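Local coordinates for S-M checkpoint control protein RAD4 (Schizosaccharomyces pombe, PDB 4BU0), which acts as a checkpoint adaptor, essential for DNA replication and coupling S and M phases, whose first two BRCT domains bind phosphorylated Crb2, at residues A[104-112]-A[138-148]. Numbering follows the deposited sequence.
Sequences KCRVCLTNI and DVTHLIAGTSS
Cys108 and His141 open the regular part of a parallel pairing: Cys108 N donates to His141 O, and Cys108 O accepts from Ile143 N (2.8 Å). Thr110 repeats the pattern with Ile143 O and with Gly145 N, just beyond the strand. At the start of the pairing, Arg106 O accepts from both Thr140 N (2.8 Å) and His141 N, while Arg106 N points almost straight at Thr140 OG1 (2.9 Å, 173°). With chi1 at 64°, that hydroxyl lies between its own N and C, where it also hydrogen-bonds His141 ND1 (2.7 Å); together with the stack on Trp167, this should limit rotation of the imidazole.

On one face of the sheet, Val107 CG1 meets Ile143 CD1 at 3.6 Å, and Leu109 runs alongside Ile143; Val107 and Leu109 also pack against helix 116-126. On the other, Leu142 CD1 and Val139 CG1 close on Cys108 CB, and Thr110 CG2 touches Ala144 CB (3.6 Å), near helix 150-157.

A salt bridge works through charge alone: Asp138 OD2 lies 3.4 Å from Arg106 NE, well off the guanidinium plane, whereas water 1, at the guanidinium edge, links NE to OD1, which Thr136 also binds.

The Asn111 amide holds the loop after strand 141-144, ND2 donating in its own plane to Ser148 O (2.8 Å) and, at longer range and from above the carbonyl plane, to Thr146 O. Water 2 donates to Ser148 O and Thr110 OG1; Thr110 OG1 and Asn111 N hydrogen-bond a modified side chain of the bound Crb2 phosphopeptide. These are the two central strands of the parallel, 2-1-3-4 sheet of the second BRCT domain, with its phosphopeptide site at their C-terminal end.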
ATOM      1  N   LYS A 104       1.263   1.112  -5.021  1.00 10.00           N
ATOM      2  CA  LYS A 104       1.850   2.448  -5.180  1.00 10.94           C
ATOM      3  C   LYS A 104       3.335   2.510  -4.811  1.00 12.70           C
ATOM      4  O   LYS A 104       3.923   3.602  -4.900  1.00 13.08           O
ATOM      5  CB  LYS A 104       1.092   3.555  -4.427  1.00 13.99           C
ATOM      6  CG  LYS A 104      -0.286   3.855  -5.033  1.00 22.71           C
ATOM      7  CD  LYS A 104      -0.225   4.671  -6.300  1.00 34.52           C
ATOM      8  CE  LYS A 104      -1.546   5.350  -6.587  1.00 49.84           C
ATOM      9  NZ  LYS A 104      -2.522   4.425  -7.221  1.00 63.19           N
ATOM     10  N   CYS A 105       3.952   1.375  -4.452  1.00  9.66           N
ATOM     11  CA  CYS A 105       5.403   1.397  -4.224  1.00  8.77           C
ATOM     12  C   CYS A 105       6.094   1.333  -5.568  1.00 11.13           C
ATOM     13  O   CYS A 105       5.654   0.605  -6.460  1.00 11.32           O
ATOM     14  CB  CYS A 105       5.865   0.241  -3.343  1.00  8.56           C
ATOM     15  SG  CYS A 105       5.300   0.348  -1.637  1.00 12.47           S
ATOM     16  N   ARG A 106       7.230   2.036  -5.671  1.00  8.77           N
ATOM     17  CA  ARG A 106       8.092   2.045  -6.862  1.00  8.16           C
ATOM     18  C   ARG A 106       9.452   1.766  -6.291  1.00  9.31           C
ATOM     19  O   ARG A 106      10.008   2.620  -5.596  1.00  8.43           O
ATOM     20  CB  ARG A 106       8.017   3.387  -7.595  1.00  9.71           C
ATOM     21  CG  ARG A 106       6.604   3.670  -8.104  1.00 13.11           C
ATOM     22  CD  ARG A 106       6.521   4.975  -8.904  1.00 15.06           C
ATOM     23  NE  ARG A 106       7.075   4.798 -10.247  1.00 20.48           N
ATOM     24  CZ  ARG A 106       6.404   4.301 -11.283  1.00 35.46           C
ATOM     25  NH1 ARG A 106       5.130   3.938 -11.151  1.00 24.60           N
ATOM     26  NH2 ARG A 106       7.002   4.153 -12.457  1.00 32.33           N
ATOM     27  N   VAL A 107       9.890   0.521  -6.420  1.00  7.20           N
ATOM     28  CA  VAL A 107      11.064   0.027  -5.731  1.00  6.70           C
ATOM     29  C   VAL A 107      12.248  -0.133  -6.670  1.00  9.91           C
ATOM     30  O   VAL A 107      12.132  -0.771  -7.726  1.00  9.45           O
ATOM     31  CB  VAL A 107      10.745  -1.330  -5.050  1.00  8.75           C
ATOM     32  CG1 VAL A 107      11.946  -1.833  -4.251  1.00  9.48           C
ATOM     33  CG2 VAL A 107       9.516  -1.221  -4.136  1.00  8.67           C
ATOM     34  N   CYS A 108      13.392   0.396  -6.233  1.00  7.45           N
ATOM     35  CA  CYS A 108      14.664   0.320  -6.953  1.00  7.10           C
ATOM     36  C   CYS A 108      15.629  -0.402  -6.039  1.00  8.65           C
ATOM     37  O   CYS A 108      15.438  -0.384  -4.814  1.00  7.59           O
ATOM     38  CB  CYS A 108      15.121   1.750  -7.259  1.00  7.07           C
ATOM     39  SG  CYS A 108      16.586   1.876  -8.314  1.00 10.00           S
ATOM     40  N   LEU A 109      16.650  -1.055  -6.616  1.00  8.13           N
ATOM     41  CA  LEU A 109      17.674  -1.783  -5.853  1.00  8.51           C
ATOM     42  C   LEU A 109      19.078  -1.243  -6.109  1.00  9.65           C
ATOM     43  O   LEU A 109      19.336  -0.753  -7.207  1.00  9.60           O
ATOM     44  CB  LEU A 109      17.665  -3.287  -6.317  1.00  9.10           C
ATOM     45  CG  LEU A 109      16.322  -3.992  -6.358  1.00 13.08           C
ATOM     46  CD1 LEU A 109      16.486  -5.480  -6.724  1.00 13.20           C
ATOM     47  CD2 LEU A 109      15.606  -3.914  -5.007  1.00 13.19           C
ATOM     48  N   THR A 110      19.984  -1.374  -5.141  1.00  7.89           N
ATOM     49  CA  THR A 110      21.388  -1.055  -5.401  1.00  8.51           C
ATOM     50  C   THR A 110      22.288  -1.952  -4.591  1.00 12.56           C
ATOM     51  O   THR A 110      21.970  -2.285  -3.447  1.00 10.41           O
ATOM     52  CB  THR A 110      21.733   0.433  -5.153  1.00 12.00           C
ATOM     53  OG1 THR A 110      23.071   0.718  -5.613  1.00 12.58           O
ATOM     54  CG2 THR A 110      21.612   0.865  -3.698  1.00 11.96           C
ATOM     55  N   ASN A 111      23.416  -2.378  -5.201  1.00 12.03           N
ATOM     56  CA  ASN A 111      24.459  -3.124  -4.471  1.00 11.99           C
ATOM     57  C   ASN A 111      23.968  -4.443  -3.890  1.00 14.06           C
ATOM     58  O   ASN A 111      24.253  -4.761  -2.720  1.00 14.91           O
ATOM     59  CB  ASN A 111      25.058  -2.248  -3.346  1.00 12.04           C
ATOM     60  CG  ASN A 111      25.711  -0.963  -3.814  1.00 17.59           C
ATOM     61  OD1 ASN A 111      26.164  -0.855  -4.948  1.00 20.37           O
ATOM     62  ND2 ASN A 111      25.695   0.055  -2.959  1.00 19.85           N
ATOM     63  N   ILE A 112      23.207  -5.180  -4.685  1.00 12.30           N
ATOM     64  CA  ILE A 112      22.711  -6.498  -4.297  1.00 11.86           C
ATOM     65  C   ILE A 112      23.114  -7.447  -5.410  1.00 15.43           C
ATOM     66  O   ILE A 112      22.878  -7.161  -6.584  1.00 16.78           O
ATOM     67  CB  ILE A 112      21.172  -6.515  -4.034  1.00 15.17           C
ATOM     68  CG1 ILE A 112      20.794  -5.524  -2.917  1.00 17.57           C
ATOM     69  CG2 ILE A 112      20.678  -7.944  -3.703  1.00 15.62           C
ATOM     70  CD1 ILE A 112      19.297  -5.175  -2.899  1.00 21.82           C
ATOM     71  N   ASP A 138      10.751   9.668  -8.723  1.00 12.62           N
ATOM     72  CA  ASP A 138       9.460   9.140  -8.284  1.00 12.90           C
ATOM     73  C   ASP A 138       9.588   7.754  -7.634  1.00 14.38           C
ATOM     74  O   ASP A 138       8.570   7.171  -7.231  1.00 13.87           O
ATOM     75  CB  ASP A 138       8.452   9.124  -9.430  1.00 16.51           C
ATOM     76  CG  ASP A 138       8.790   8.239 -10.587  1.00 27.89           C
ATOM     77  OD1 ASP A 138       9.979   7.979 -10.799  1.00 27.42           O
ATOM     78  OD2 ASP A 138       7.864   7.870 -11.333  1.00 40.73           O
ATOM     79  N   VAL A 139      10.838   7.246  -7.442  1.00  9.43           N
ATOM     80  CA  VAL A 139      10.987   5.989  -6.710  1.00  7.76           C
ATOM     81  C   VAL A 139      10.600   6.236  -5.259  1.00  9.88           C
ATOM     82  O   VAL A 139      10.912   7.303  -4.681  1.00  9.66           O
ATOM     83  CB  VAL A 139      12.444   5.475  -6.871  1.00  8.66           C
ATOM     84  CG1 VAL A 139      12.834   4.449  -5.796  1.00  8.75           C
ATOM     85  CG2 VAL A 139      12.658   4.917  -8.292  1.00  9.11           C
ATOM     86  N   THR A 140       9.919   5.252  -4.641  1.00  7.65           N
ATOM     87  CA  THR A 140       9.475   5.414  -3.265  1.00  6.97           C
ATOM     88  C   THR A 140      10.438   4.762  -2.279  1.00  8.91           C
ATOM     89  O   THR A 140      10.530   5.186  -1.115  1.00  9.22           O
ATOM     90  CB  THR A 140       8.053   4.859  -3.073  1.00  9.35           C
ATOM     91  OG1 THR A 140       8.026   3.445  -3.300  1.00  8.33           O
ATOM     92  CG2 THR A 140       7.028   5.565  -3.994  1.00  9.69           C
ATOM     93  N   HIS A 141      11.098   3.664  -2.720  1.00  6.68           N
ATOM     94  CA  HIS A 141      12.016   2.934  -1.858  1.00  6.55           C
ATOM     95  C   HIS A 141      13.188   2.448  -2.631  1.00  7.97           C
ATOM     96  O   HIS A 141      13.001   1.799  -3.652  1.00  7.74           O
ATOM     97  CB  HIS A 141      11.342   1.691  -1.219  1.00  6.98           C
ATOM     98  CG  HIS A 141      10.140   2.019  -0.377  1.00  7.94           C
ATOM     99  ND1 HIS A 141       8.905   2.307  -0.958  1.00  9.13           N
ATOM    100  CD2 HIS A 141      10.036   2.147   0.974  1.00  9.46           C
ATOM    101  CE1 HIS A 141       8.077   2.564   0.063  1.00  8.99           C
ATOM    102  NE2 HIS A 141       8.719   2.480   1.242  1.00  8.90           N
ATOM    103  N   LEU A 142      14.386   2.733  -2.126  1.00  6.60           N
ATOM    104  CA  LEU A 142      15.595   2.145  -2.667  1.00  6.49           C
ATOM    105  C   LEU A 142      16.070   1.084  -1.677  1.00  8.43           C
ATOM    106  O   LEU A 142      16.387   1.444  -0.551  1.00  7.71           O
ATOM    107  CB  LEU A 142      16.679   3.239  -2.851  1.00  6.30           C
ATOM    108  CG  LEU A 142      18.048   2.686  -3.266  1.00  7.92           C
ATOM    109  CD1 LEU A 142      18.003   2.083  -4.635  1.00  9.20           C
ATOM    110  CD2 LEU A 142      19.126   3.785  -3.189  1.00  9.31           C
ATOM    111  N   ILE A 143      16.086  -0.191  -2.078  1.00  7.02           N
ATOM    112  CA  ILE A 143      16.606  -1.246  -1.205  1.00  6.10           C
ATOM    113  C   ILE A 143      18.085  -1.343  -1.496  1.00  8.99           C
ATOM    114  O   ILE A 143      18.469  -1.619  -2.649  1.00  7.60           O
ATOM    115  CB  ILE A 143      15.878  -2.577  -1.453  1.00  6.87           C
ATOM    116  CG1 ILE A 143      14.354  -2.444  -1.163  1.00  7.67           C
ATOM    117  CG2 ILE A 143      16.536  -3.666  -0.571  1.00  9.01           C
ATOM    118  CD1 ILE A 143      13.564  -3.690  -1.589  1.00  8.54           C
ATOM    119  N   ALA A 144      18.914  -1.123  -0.477  1.00  8.66           N
ATOM    120  CA  ALA A 144      20.353  -1.059  -0.673  1.00  9.04           C
ATOM    121  C   ALA A 144      21.077  -2.155   0.074  1.00 13.45           C
ATOM    122  O   ALA A 144      20.723  -2.439   1.215  1.00 13.46           O
ATOM    123  CB  ALA A 144      20.863   0.297  -0.192  1.00 10.42           C
ATOM    124  N   GLY A 145      22.046  -2.784  -0.590  1.00 12.42           N
ATOM    125  CA  GLY A 145      22.876  -3.795   0.069  1.00 13.47           C
ATOM    126  C   GLY A 145      23.954  -3.142   0.915  1.00 20.22           C
ATOM    127  O   GLY A 145      24.364  -3.703   1.935  1.00 22.30           O
ATOM    128  N   THR A 146      24.426  -1.954   0.484  1.00 16.76           N
ATOM    129  CA  THR A 146      25.437  -1.146   1.185  0.52 16.41           C
ATOM    130  C   THR A 146      25.108   0.323   1.009  1.00 18.90           C
ATOM    131  O   THR A 146      24.472   0.684   0.022  1.00 16.72           O
ATOM    132  CB  THR A 146      26.871  -1.427   0.689  0.52 22.73           C
ATOM    133  OG1 THR A 146      26.966  -1.120  -0.698  0.52 21.50           O
ATOM    134  CG2 THR A 146      27.351  -2.850   0.977  0.52 22.86           C
ATOM    135  N   SER A 147      25.532   1.169   1.965  1.00 16.74           N
ATOM    136  CA  SER A 147      25.283   2.610   1.955  1.00 17.49           C
ATOM    137  C   SER A 147      26.363   3.363   1.156  1.00 21.14           C
ATOM    138  O   SER A 147      27.091   4.194   1.708  1.00 22.50           O
ATOM    139  CB  SER A 147      25.198   3.148   3.381  1.00 22.72           C
ATOM    140  OG  SER A 147      26.378   2.794   4.086  1.00 29.88           O
ATOM    141  N   SER A 148      26.450   3.087  -0.152  1.00 16.91           N
ATOM    142  CA  SER A 148      27.402   3.753  -1.048  1.00 17.02           C
ATOM    143  C   SER A 148      26.972   3.615  -2.500  1.00 16.91           C
ATOM    144  O   SER A 148      26.126   2.771  -2.824  1.00 13.81           O
ATOM    145  CB  SER A 148      28.806   3.166  -0.873  1.00 21.70           C
ATOM    146  OG  SER A 148      28.861   1.823  -1.317  1.00 26.09           O
TER
HETATM  147  O   HOH W   1       9.688   5.372 -11.462  1.00 41.12           O
HETATM  148  O   HOH W   2      24.234   3.072  -4.857  1.00 12.83           O